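PDB 6JIG: GMP reductase from Trypanosoma brucei brucei, which probably catalyses the irreversible NADPH-dependent deamination of GMP to IMP, helping to balance the cell's adenine and guanine nucleotides. Local coordinates for residues A305-G311 against V346-D351. The protein carries 1 engineered substitution. Sequence-based numbering, arbitrary orientation.
Sequences ADGLKIG and VPCIAD. With 5GP (guanosine-5'-monophosphate), chain B.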
ATOM      1  N   ALA A 305      42.577  13.641 -27.570  1.00 36.91           N
ATOM      2  CA  ALA A 305      41.163  13.333 -27.767  1.00 36.47           C
ATOM      3  C   ALA A 305      40.487  14.343 -28.685  1.00 35.86           C
ATOM      4  O   ALA A 305      40.666  15.557 -28.547  1.00 39.44           O
ATOM      5  CB  ALA A 305      40.425  13.298 -26.417  1.00 35.34           C
ATOM      6  N   ASP A 306      39.685  13.830 -29.619  1.00 34.86           N
ATOM      7  CA  ASP A 306      38.832  14.645 -30.473  1.00 34.79           C
ATOM      8  C   ASP A 306      37.460  14.929 -29.869  1.00 32.35           C
ATOM      9  O   ASP A 306      36.704  15.725 -30.433  1.00 32.02           O
ATOM     10  CB  ASP A 306      38.641  13.958 -31.828  1.00 35.64           C
ATOM     11  CG  ASP A 306      39.959  13.736 -32.536  1.00 38.98           C
ATOM     12  OD1 ASP A 306      40.567  14.751 -32.918  1.00 39.04           O
ATOM     13  OD2 ASP A 306      40.397  12.570 -32.659  1.00 38.72           O
ATOM     14  N   GLY A 307      37.106  14.262 -28.777  1.00 33.23           N
ATOM     15  CA  GLY A 307      35.875  14.548 -28.061  1.00 33.40           C
ATOM     16  C   GLY A 307      35.990  13.957 -26.673  1.00 32.26           C
ATOM     17  O   GLY A 307      36.785  13.039 -26.443  1.00 31.94           O
ATOM     18  N   LEU A 308      35.205  14.501 -25.736  1.00 32.61           N
ATOM     19  CA  LEU A 308      35.232  14.067 -24.340  1.00 35.43           C
ATOM     20  C   LEU A 308      33.850  13.593 -23.923  1.00 35.02           C
ATOM     21  O   LEU A 308      32.838  14.177 -24.325  1.00 33.29           O
ATOM     22  CB  LEU A 308      35.671  15.194 -23.396  1.00 30.45           C
ATOM     23  CG  LEU A 308      37.041  15.786 -23.702  1.00 33.33           C
ATOM     24  CD1 LEU A 308      37.308  17.032 -22.857  1.00 34.69           C
ATOM     25  CD2 LEU A 308      38.099  14.730 -23.460  1.00 35.99           C
ATOM     26  N   LYS A 309      33.798  12.526 -23.132  1.00 31.84           N
ATOM     27  CA  LYS A 309      32.524  12.039 -22.616  1.00 33.17           C
ATOM     28  C   LYS A 309      32.511  12.297 -21.109  1.00 32.57           C
ATOM     29  O   LYS A 309      33.415  11.858 -20.395  1.00 30.48           O
ATOM     30  CB  LYS A 309      32.297  10.557 -22.946  1.00 33.23           C
ATOM     31  CG  LYS A 309      30.821  10.130 -22.727  1.00 35.10           C
ATOM     32  CD  LYS A 309      30.323   9.106 -23.767  1.00 34.77           C
ATOM     33  CE  LYS A 309      31.001   7.745 -23.604  1.00 31.30           C
ATOM     34  NZ  LYS A 309      30.793   7.163 -22.217  1.00 34.16           N
ATOM     35  N   ILE A 310      31.503  13.034 -20.646  1.00 31.82           N
ATOM     36  CA  ILE A 310      31.464  13.594 -19.295  1.00 32.03           C
ATOM     37  C   ILE A 310      30.441  12.814 -18.491  1.00 30.82           C
ATOM     38  O   ILE A 310      29.280  12.718 -18.902  1.00 30.97           O
ATOM     39  CB  ILE A 310      31.067  15.083 -19.300  1.00 34.29           C
ATOM     40  CG1 ILE A 310      31.885  15.887 -20.309  1.00 36.40           C
ATOM     41  CG2 ILE A 310      31.068  15.673 -17.869  1.00 32.18           C
ATOM     42  CD1 ILE A 310      33.343  15.731 -20.191  1.00 38.71           C
ATOM     43  N   GLY A 311      30.857  12.286 -17.338  1.00 31.04           N
ATOM     44  CA  GLY A 311      29.901  11.718 -16.402  1.00 32.27           C
ATOM     45  C   GLY A 311      30.508  10.596 -15.582  1.00 35.37           C
ATOM     46  O   GLY A 311      30.880   9.563 -16.141  1.00 32.73           O
ATOM     47  N   VAL A 346      37.245  21.218 -28.390  1.00 35.73           N
ATOM     48  CA  VAL A 346      36.983  19.787 -28.285  1.00 36.08           C
ATOM     49  C   VAL A 346      35.543  19.605 -27.807  1.00 37.02           C
ATOM     50  O   VAL A 346      35.221  19.999 -26.678  1.00 37.04           O
ATOM     51  CB  VAL A 346      37.973  19.103 -27.333  1.00 37.47           C
ATOM     52  CG1 VAL A 346      37.563  17.650 -27.085  1.00 36.00           C
ATOM     53  CG2 VAL A 346      39.400  19.164 -27.905  1.00 39.26           C
ATOM     54  N   PRO A 347      34.656  19.016 -28.610  1.00 36.79           N
ATOM     55  CA  PRO A 347      33.258  18.859 -28.186  1.00 37.45           C
ATOM     56  C   PRO A 347      33.113  17.873 -27.039  1.00 36.24           C
ATOM     57  O   PRO A 347      33.907  16.942 -26.887  1.00 34.16           O
ATOM     58  CB  PRO A 347      32.552  18.339 -29.446  1.00 37.29           C
ATOM     59  CG  PRO A 347      33.475  18.734 -30.598  1.00 35.92           C
ATOM     60  CD  PRO A 347      34.864  18.634 -30.017  1.00 35.07           C
ATOM     61  N   CYS A 348      32.053  18.071 -26.245  1.00 32.80           N
ATOM     62  CA  CYS A 348      31.804  17.248 -25.063  1.00 32.77           C
ATOM     63  C   CYS A 348      30.426  16.609 -25.126  1.00 31.69           C
ATOM     64  O   CYS A 348      29.444  17.265 -25.489  1.00 33.53           O
ATOM     65  CB  CYS A 348      31.930  18.076 -23.780  1.00 35.43           C
ATOM     66  SG  CYS A 348      33.580  18.700 -23.418  1.00 36.83           S
ATOM     67  N   ILE A 349      30.370  15.328 -24.771  1.00 32.13           N
ATOM     68  CA  ILE A 349      29.132  14.558 -24.657  1.00 31.14           C
ATOM     69  C   ILE A 349      28.737  14.523 -23.180  1.00 31.56           C
ATOM     70  O   ILE A 349      29.486  13.986 -22.363  1.00 30.60           O
ATOM     71  CB  ILE A 349      29.320  13.119 -25.178  1.00 30.69           C
ATOM     72  CG1 ILE A 349      29.896  13.110 -26.604  1.00 34.15           C
ATOM     73  CG2 ILE A 349      27.978  12.329 -25.105  1.00 30.57           C
ATOM     74  CD1 ILE A 349      30.534  11.782 -26.978  1.00 36.03           C
ATOM     75  N   ALA A 350      27.565  15.053 -22.827  1.00 31.31           N
ATOM     76  CA  ALA A 350      27.054  14.920 -21.452  1.00 29.29           C
ATOM     77  C   ALA A 350      26.375  13.562 -21.300  1.00 30.51           C
ATOM     78  O   ALA A 350      25.277  13.354 -21.821  1.00 33.05           O
ATOM     79  CB  ALA A 350      26.089  16.056 -21.126  1.00 30.51           C
ATOM     80  N   ASP A 351      27.013  12.637 -20.569  1.00 31.41           N
ATOM     81  CA  ASP A 351      26.623  11.222 -20.554  1.00 30.58           C
ATOM     82  C   ASP A 351      26.038  10.832 -19.199  1.00 33.16           C
ATOM     83  O   ASP A 351      26.778  10.688 -18.220  1.00 31.74           O
ATOM     84  CB  ASP A 351      27.836  10.345 -20.882  1.00 33.12           C
ATOM     85  CG  ASP A 351      27.526   8.857 -20.832  1.00 33.05           C
ATOM     86  OD1 ASP A 351      26.339   8.483 -20.954  1.00 33.82           O
ATOM     87  OD2 ASP A 351      28.482   8.062 -20.702  1.00 34.34           O
TER
HETATM   88  P   5GP B 601      21.275   6.934 -18.369  1.00 39.22           P
HETATM   89  O1P 5GP B 601      21.001   7.673 -17.069  1.00 38.83           O
HETATM   90  O2P 5GP B 601      20.686   5.539 -18.407  1.00 39.72           O
HETATM   91  O3P 5GP B 601      21.017   7.749 -19.612  1.00 38.41           O
HETATM   92  O5' 5GP B 601      22.865   6.800 -18.332  1.00 39.27           O
HETATM   93  C5' 5GP B 601      23.587   5.943 -19.204  1.00 38.25           C
HETATM   94  C4' 5GP B 601      25.075   6.038 -18.937  1.00 37.98           C
HETATM   95  O4' 5GP B 601      25.386   5.378 -17.688  1.00 40.93           O
HETATM   96  C3' 5GP B 601      25.987   5.337 -19.936  1.00 38.54           C
HETATM   97  O3' 5GP B 601      26.170   6.069 -21.142  1.00 36.04           O
HETATM   98  C2' 5GP B 601      27.275   5.113 -19.125  1.00 40.55           C
HETATM   99  O2' 5GP B 601      28.108   6.265 -19.114  1.00 41.32           O
HETATM  100  C1' 5GP B 601      26.734   4.949 -17.702  1.00 40.90           C
HETATM  101  N9  5GP B 601      26.772   3.557 -17.241  1.00 45.05           N
HETATM  102  C8  5GP B 601      26.244   2.481 -17.845  1.00 46.66           C
HETATM  103  N7  5GP B 601      26.489   1.400 -17.059  1.00 48.87           N
HETATM  104  C5  5GP B 601      27.150   1.834 -15.959  1.00 49.64           C
HETATM  105  C6  5GP B 601      27.647   1.212 -14.821  1.00 50.31           C
HETATM  106  O6  5GP B 601      27.491  -0.019 -14.678  1.00 50.91           O
HETATM  107  N1  5GP B 601      28.285   1.943 -13.894  1.00 47.19           N
HETATM  108  C2  5GP B 601      28.453   3.266 -14.039  1.00 47.37           C
HETATM  109  N2  5GP B 601      29.095   3.977 -13.085  1.00 45.84           N
HETATM  110  N3  5GP B 601      27.969   3.908 -15.129  1.00 43.14           N
HETATM  111  C4  5GP B 601      27.324   3.199 -16.084  1.00 44.07           C
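Lys309 and Asp351 meet because both carry CG trans to their own backbone N (chi1 -166° and 178°), while the lysine chain bends at each of its next three torsions. Lys309 CG thereby lies 3.5 Å from Asp351 CB, and Lys309 NZ reaches Asp351 OD2 at 2.9 Å, a salt bridge entering from above the carboxylate plane, 38° out of it. The same carboxylate binds the GMP ribose: Asp351 OD1 accepts from O3' and Asp351 OD2 from O2', each at 2.4 Å, shorter than normal and so uncertain in detail. Lys309 NZ also forms a salt bridge with Asp259 and a hydrogen bond to Asn290 OD1, and Asn290 donates to Asp351 OD2; both probably help to orient the ribose-binding carboxylate, and the lysine may offset part of its charge. The backbones of the two strands form a parallel ladder. Leu308 N bonds Pro347 O (3.0 Å), Leu308 O accepts the N-H of Ile349 (N to O 2.8 Å), and the pattern repeats from Ile310 N to Ile349 O and from Asp351 N to Ile310 O. On the face opposite Lys309 and Ile349, Leu308 CB lies 4.1 Å from Cys348 SG, and Ile310 CG1 packs on Cys348 CB. These are neighbouring strands of the closed eight-stranded TIM barrel: 285-291 flanks 307-310, 370-373 flanks 348-351, and helix 330-344, within the crossover joining the pair, packs on Ile310 and Cys348.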